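Local coordinates for protein trans-4-hydroxy-L-proline dehydratase (Clostridioides difficile 70-100-2010, PDB 6VXC) that catalyses the radical-based dehydration of trans-4-hydroxy-L-proline to (S)-1-pyrroline-5-carboxylate, a step in the anaerobic breakdown of hydroxyproline, at residues A[259-262]-A[263-267]; A[347-350]-A[351-354]. All coordinates share one frame; numbering follows the deposited sequence.

Followed from the N terminus, the chain reaches interaction 1 first, in the C-terminal half of helix 252-267, and interaction 2 later, in the short helix 348-353. Each joins two adjoining segments through bonds one helical turn apart, so neither closes a long loop; they stand in series and neither nest nor cross. Their nearest atoms are about 31 Å apart, so no direct contact links them. Interaction 1 is peripheral, its centre about 32 Å from the centre of the chain, with side chains on helices 214-248 and 276-293. Interaction 2 is deeper, its centre about 14 Å from that point, against helices 111-119 and 667-673 and near Cys454, by similarity the cysteine radical intermediate.

Interaction 1 of 2, residues A[259-262]-A[263-267]; sequences LLIA and ETCDV
Thr264 and Leu260 meet one turn apart on an alpha helix, where a regular i to i+4 ladder is supplemented by a side-chain bond. Four backbone links define the ladder: Glu263 N to Leu259 O, Thr264 N to Leu260 O, Cys265 N to Ile261 O and Asp266 N to Ala262 O. The last is the most bent, with an N-H...O angle of 140°.

Among side-chain interactions, Thr264 OG1 donates to Leu260 O at 2.9 Å. The Thr264 chi1 of -57° sets this hydroxyl beside its own backbone N, and Thr264 N and OG1 reach Leu260 O from opposite faces of its plane, OG1 standing 35° out of it. The two side chains cross at an angle, with the methyl Leu260 CD1 4.0 Å from Thr264 OG1, and they also touch His277 and Gln281, respectively, of helix 276-293.

A charged link leaves the turn: Asp266 OD2 forms a salt bridge with Arg243 of helix 214-248, the helix that Ala262 also touches.

The apolar contact belongs to Cys265. It reaches Phe285 on helix 276-293, while its sulfur packs alongside a methyl branch within the turn, with SG 4.1 Å from Ile261 CG2.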
ATOM      1  N   LEU A 259      -8.597 -18.912  29.233  1.00 24.01           N
ATOM      2  CA  LEU A 259      -9.661 -19.856  28.923  1.00 23.78           C
ATOM      3  C   LEU A 259     -10.587 -19.295  27.853  1.00 22.62           C
ATOM      4  O   LEU A 259     -11.095 -20.041  27.013  1.00 20.69           O
ATOM      5  CB  LEU A 259     -10.442 -20.185  30.194  1.00 25.79           C
ATOM      6  CG  LEU A 259      -9.710 -21.041  31.241  1.00 27.00           C
ATOM      7  CD1 LEU A 259     -10.582 -21.318  32.463  1.00 24.86           C
ATOM      8  CD2 LEU A 259      -9.179 -22.333  30.661  1.00 28.80           C
ATOM      9  N   LEU A 260     -10.801 -17.980  27.855  1.00 22.49           N
ATOM     10  CA  LEU A 260     -11.588 -17.371  26.792  1.00 20.42           C
ATOM     11  C   LEU A 260     -10.874 -17.477  25.450  1.00 17.61           C
ATOM     12  O   LEU A 260     -11.507 -17.755  24.429  1.00 17.79           O
ATOM     13  CB  LEU A 260     -11.884 -15.913  27.128  1.00 20.42           C
ATOM     14  CG  LEU A 260     -12.585 -15.114  26.030  1.00 14.96           C
ATOM     15  CD1 LEU A 260     -13.909 -15.751  25.620  1.00 18.00           C
ATOM     16  CD2 LEU A 260     -12.794 -13.702  26.521  1.00 14.07           C
ATOM     17  N   ILE A 261      -9.558 -17.276  25.437  1.00 18.32           N
ATOM     18  CA  ILE A 261      -8.794 -17.439  24.202  1.00 20.26           C
ATOM     19  C   ILE A 261      -8.962 -18.850  23.661  1.00 18.58           C
ATOM     20  O   ILE A 261      -9.281 -19.052  22.482  1.00 21.18           O
ATOM     21  CB  ILE A 261      -7.313 -17.102  24.434  1.00 19.97           C
ATOM     22  CG1 ILE A 261      -7.149 -15.610  24.718  1.00 14.78           C
ATOM     23  CG2 ILE A 261      -6.485 -17.494  23.211  1.00 17.12           C
ATOM     24  CD1 ILE A 261      -5.756 -15.238  25.177  1.00 18.05           C
ATOM     25  N   ALA A 262      -8.795 -19.847  24.533  1.00 21.59           N
ATOM     26  CA  ALA A 262      -8.906 -21.236  24.110  1.00 17.76           C
ATOM     27  C   ALA A 262     -10.285 -21.529  23.538  1.00 17.54           C
ATOM     28  O   ALA A 262     -10.394 -22.158  22.484  1.00 20.17           O
ATOM     29  CB  ALA A 262      -8.587 -22.163  25.283  1.00 22.69           C
ATOM     30  N   GLU A 263     -11.350 -21.056  24.200  1.00 18.83           N
ATOM     31  CA  GLU A 263     -12.709 -21.235  23.675  1.00 20.14           C
ATOM     32  C   GLU A 263     -12.889 -20.580  22.310  1.00 19.60           C
ATOM     33  O   GLU A 263     -13.616 -21.094  21.453  1.00 20.02           O
ATOM     34  CB  GLU A 263     -13.748 -20.651  24.637  1.00 21.02           C
ATOM     35  CG  GLU A 263     -14.065 -21.478  25.867  1.00 30.02           C
ATOM     36  CD  GLU A 263     -14.764 -20.658  26.959  1.00 39.96           C
ATOM     37  OE1 GLU A 263     -14.728 -21.094  28.133  1.00 42.89           O
ATOM     38  OE2 GLU A 263     -15.369 -19.602  26.636  1.00 36.69           O
ATOM     39  N   THR A 264     -12.302 -19.404  22.117  1.00 21.37           N
ATOM     40  CA  THR A 264     -12.428 -18.733  20.832  1.00 17.53           C
ATOM     41  C   THR A 264     -11.738 -19.534  19.737  1.00 17.36           C
ATOM     42  O   THR A 264     -12.291 -19.713  18.648  1.00 18.09           O
ATOM     43  CB  THR A 264     -11.860 -17.319  20.955  1.00 15.93           C
ATOM     44  OG1 THR A 264     -12.546 -16.635  22.011  1.00 17.30           O
ATOM     45  CG2 THR A 264     -11.981 -16.532  19.651  1.00 15.29           C
ATOM     46  N   CYS A 265     -10.540 -20.038  20.024  1.00 13.71           N
ATOM     47  CA  CYS A 265      -9.774 -20.826  19.065  1.00 16.58           C
ATOM     48  C   CYS A 265     -10.341 -22.235  18.858  1.00 21.08           C
ATOM     49  O   CYS A 265     -10.015 -22.875  17.852  1.00 20.67           O
ATOM     50  CB  CYS A 265      -8.314 -20.884  19.522  1.00 16.52           C
ATOM     51  SG  CYS A 265      -7.513 -19.240  19.633  1.00 21.75           S
ATOM     52  N   ASP A 266     -11.174 -22.737  19.779  1.00 18.83           N
ATOM     53  CA  ASP A 266     -11.925 -23.960  19.507  1.00 16.91           C
ATOM     54  C   ASP A 266     -12.866 -23.772  18.334  1.00 19.19           C
ATOM     55  O   ASP A 266     -13.235 -24.745  17.667  1.00 19.10           O
ATOM     56  CB  ASP A 266     -12.763 -24.383  20.718  1.00 19.89           C
ATOM     57  CG  ASP A 266     -11.942 -24.967  21.841  1.00 22.20           C
ATOM     58  OD1 ASP A 266     -10.784 -25.366  21.609  1.00 22.95           O
ATOM     59  OD2 ASP A 266     -12.473 -25.032  22.973  1.00 25.32           O
ATOM     60  N   VAL A 267     -13.286 -22.533  18.079  1.00 17.76           N
ATOM     61  CA  VAL A 267     -14.236 -22.269  17.007  1.00 16.12           C
ATOM     62  C   VAL A 267     -13.490 -21.872  15.739  1.00 14.41           C
ATOM     63  O   VAL A 267     -13.654 -22.506  14.696  1.00 16.97           O
ATOM     64  CB  VAL A 267     -15.247 -21.184  17.405  1.00 17.63           C
ATOM     65  CG1 VAL A 267     -16.230 -20.939  16.267  1.00 16.77           C
ATOM     66  CG2 VAL A 267     -15.973 -21.562  18.696  1.00 16.33           C
TER

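Interaction 2 of 2, residues A[347-350]-A[351-354]; sequences VGIT and LKES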
ATOM      1  N   VAL A 347      15.562  -3.621   1.182  1.00 16.26           N
ATOM      2  CA  VAL A 347      16.862  -3.065   0.844  1.00 16.79           C
ATOM      3  C   VAL A 347      16.772  -2.452  -0.542  1.00 15.28           C
ATOM      4  O   VAL A 347      15.769  -2.587  -1.243  1.00 16.68           O
ATOM      5  CB  VAL A 347      17.997  -4.111   0.897  1.00 18.24           C
ATOM      6  CG1 VAL A 347      18.200  -4.605   2.320  1.00 17.64           C
ATOM      7  CG2 VAL A 347      17.721  -5.279  -0.073  1.00 16.57           C
ATOM      8  N   GLY A 348      17.832  -1.745  -0.915  1.00 16.63           N
ATOM      9  CA  GLY A 348      17.931  -1.226  -2.270  1.00 15.60           C
ATOM     10  C   GLY A 348      16.760  -0.341  -2.642  1.00 15.23           C
ATOM     11  O   GLY A 348      16.275   0.463  -1.839  1.00 16.55           O
ATOM     12  N   ILE A 349      16.292  -0.499  -3.883  1.00 13.28           N
ATOM     13  CA  ILE A 349      15.254   0.381  -4.419  1.00 17.10           C
ATOM     14  C   ILE A 349      13.923   0.184  -3.688  1.00 15.42           C
ATOM     15  O   ILE A 349      13.152   1.130  -3.512  1.00 15.02           O
ATOM     16  CB  ILE A 349      15.090   0.173  -5.935  1.00 14.81           C
ATOM     17  CG1 ILE A 349      16.431   0.336  -6.671  1.00 14.82           C
ATOM     18  CG2 ILE A 349      14.046   1.140  -6.480  1.00 12.96           C
ATOM     19  CD1 ILE A 349      17.060   1.680  -6.479  1.00 22.47           C
ATOM     20  N   THR A 350      13.611  -1.053  -3.296  1.00 15.39           N
ATOM     21  CA  THR A 350      12.360  -1.301  -2.592  1.00 13.62           C
ATOM     22  C   THR A 350      12.257  -0.440  -1.337  1.00 16.50           C
ATOM     23  O   THR A 350      11.187   0.088  -1.026  1.00 15.81           O
ATOM     24  CB  THR A 350      12.233  -2.783  -2.243  1.00 14.65           C
ATOM     25  OG1 THR A 350      12.366  -3.565  -3.439  1.00 15.04           O
ATOM     26  CG2 THR A 350      10.865  -3.061  -1.590  1.00 13.58           C
ATOM     27  N   LEU A 351      13.350  -0.305  -0.592  1.00 14.14           N
ATOM     28  CA  LEU A 351      13.338   0.573   0.573  1.00 13.61           C
ATOM     29  C   LEU A 351      13.135   2.030   0.164  1.00 15.14           C
ATOM     30  O   LEU A 351      12.310   2.741   0.751  1.00 15.40           O
ATOM     31  CB  LEU A 351      14.632   0.373   1.365  1.00 15.19           C
ATOM     32  CG  LEU A 351      14.903   0.963   2.752  1.00 17.35           C
ATOM     33  CD1 LEU A 351      15.427   2.365   2.672  1.00 26.66           C
ATOM     34  CD2 LEU A 351      13.701   0.847   3.710  1.00 12.23           C
ATOM     35  N   LYS A 352      13.854   2.481  -0.864  1.00 14.95           N
ATOM     36  CA  LYS A 352      13.759   3.878  -1.282  1.00 14.84           C
ATOM     37  C   LYS A 352      12.332   4.237  -1.670  1.00 14.30           C
ATOM     38  O   LYS A 352      11.872   5.358  -1.415  1.00 14.91           O
ATOM     39  CB  LYS A 352      14.712   4.127  -2.460  1.00 17.98           C
ATOM     40  CG  LYS A 352      16.198   3.936  -2.150  1.00 19.80           C
ATOM     41  CD  LYS A 352      17.063   4.270  -3.375  1.00 21.83           C
ATOM     42  CE  LYS A 352      18.510   4.528  -2.992  1.00 31.78           C
ATOM     43  NZ  LYS A 352      19.195   5.398  -3.989  1.00 40.85           N
ATOM     44  N   GLU A 353      11.611   3.298  -2.280  1.00 14.91           N
ATOM     45  CA  GLU A 353      10.261   3.599  -2.721  1.00 16.54           C
ATOM     46  C   GLU A 353       9.228   3.385  -1.622  1.00 14.70           C
ATOM     47  O   GLU A 353       8.106   3.882  -1.749  1.00 16.53           O
ATOM     48  CB  GLU A 353       9.882   2.768  -3.956  1.00 16.75           C
ATOM     49  CG  GLU A 353       9.809   1.251  -3.729  1.00 18.09           C
ATOM     50  CD  GLU A 353       9.625   0.465  -5.036  1.00 14.74           C
ATOM     51  OE1 GLU A 353       8.790   0.870  -5.860  1.00 16.95           O
ATOM     52  OE2 GLU A 353      10.315  -0.560  -5.248  1.00 18.88           O
ATOM     53  N   SER A 354       9.578   2.678  -0.538  1.00 15.64           N
ATOM     54  CA  SER A 354       8.640   2.414   0.546  1.00 14.11           C
ATOM     55  C   SER A 354       9.414   2.460   1.871  1.00 14.47           C
ATOM     56  O   SER A 354       9.536   1.479   2.585  1.00 13.07           O
ATOM     57  CB  SER A 354       7.940   1.066   0.354  1.00 15.58           C
ATOM     58  OG  SER A 354       6.947   0.849   1.346  1.00 18.91           O
TER
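Glu353 reaches back past Thr350, its CG 3.2 Å from Thr350 O. Its OE2 lies 3.4 Å from Thr350 CA. The chi1 of 65° puts CG between the backbone N and the carbonyl carbon, which directs the carboxylate back along the preceding turn. This is contact with backbone more than with the threonine hydroxyl, since OE2 stays 4.1 Å from Thr350 OG1. The other carboxylate oxygen, OE1, is hydrogen-bonded to Thr170 OG1, a bond that gives this buried acid a polar partner outside the turn.

Apolar contact is made on another side of the helix, where Ile349 CD1 meets Lys352 CD at 4.0 Å. The two side chains cross at an angle, and the aliphatic part of the lysine runs on, extended, past the isoleucine. Tyr670 of helix 667-673 touches both side chains.

The backbone bonds identify a short helix, 348-353, of fewer than two turns. Glu353 N to Ile349 O is its shortest cross-segment link at 2.9 Å, whereas Lys352 N reaches Gly348 O at 3.3 Å, in the carbonyl plane. Earlier in the chain, Leu351 N makes weak bonds to both Val347 O and Gly348 O; Gly348 has a positive phi (57°), which favours glycine. At the far end, Ser354 leaves helical phi/psi. Its N bonds to Leu351 O, an i to i+3 link of 3.0 Å, and makes a weak, bent bond to Thr350 O with an N-H...O angle of 125°.

This exit lies near the active site: the side chain of Ser354 is about 8 Å from that of Cys454, by similarity the cysteine radical intermediate. Separately, Ser354 OG is hydrogen-bonded to O1 of a bound glycerol, probably from the crystallisation liquor.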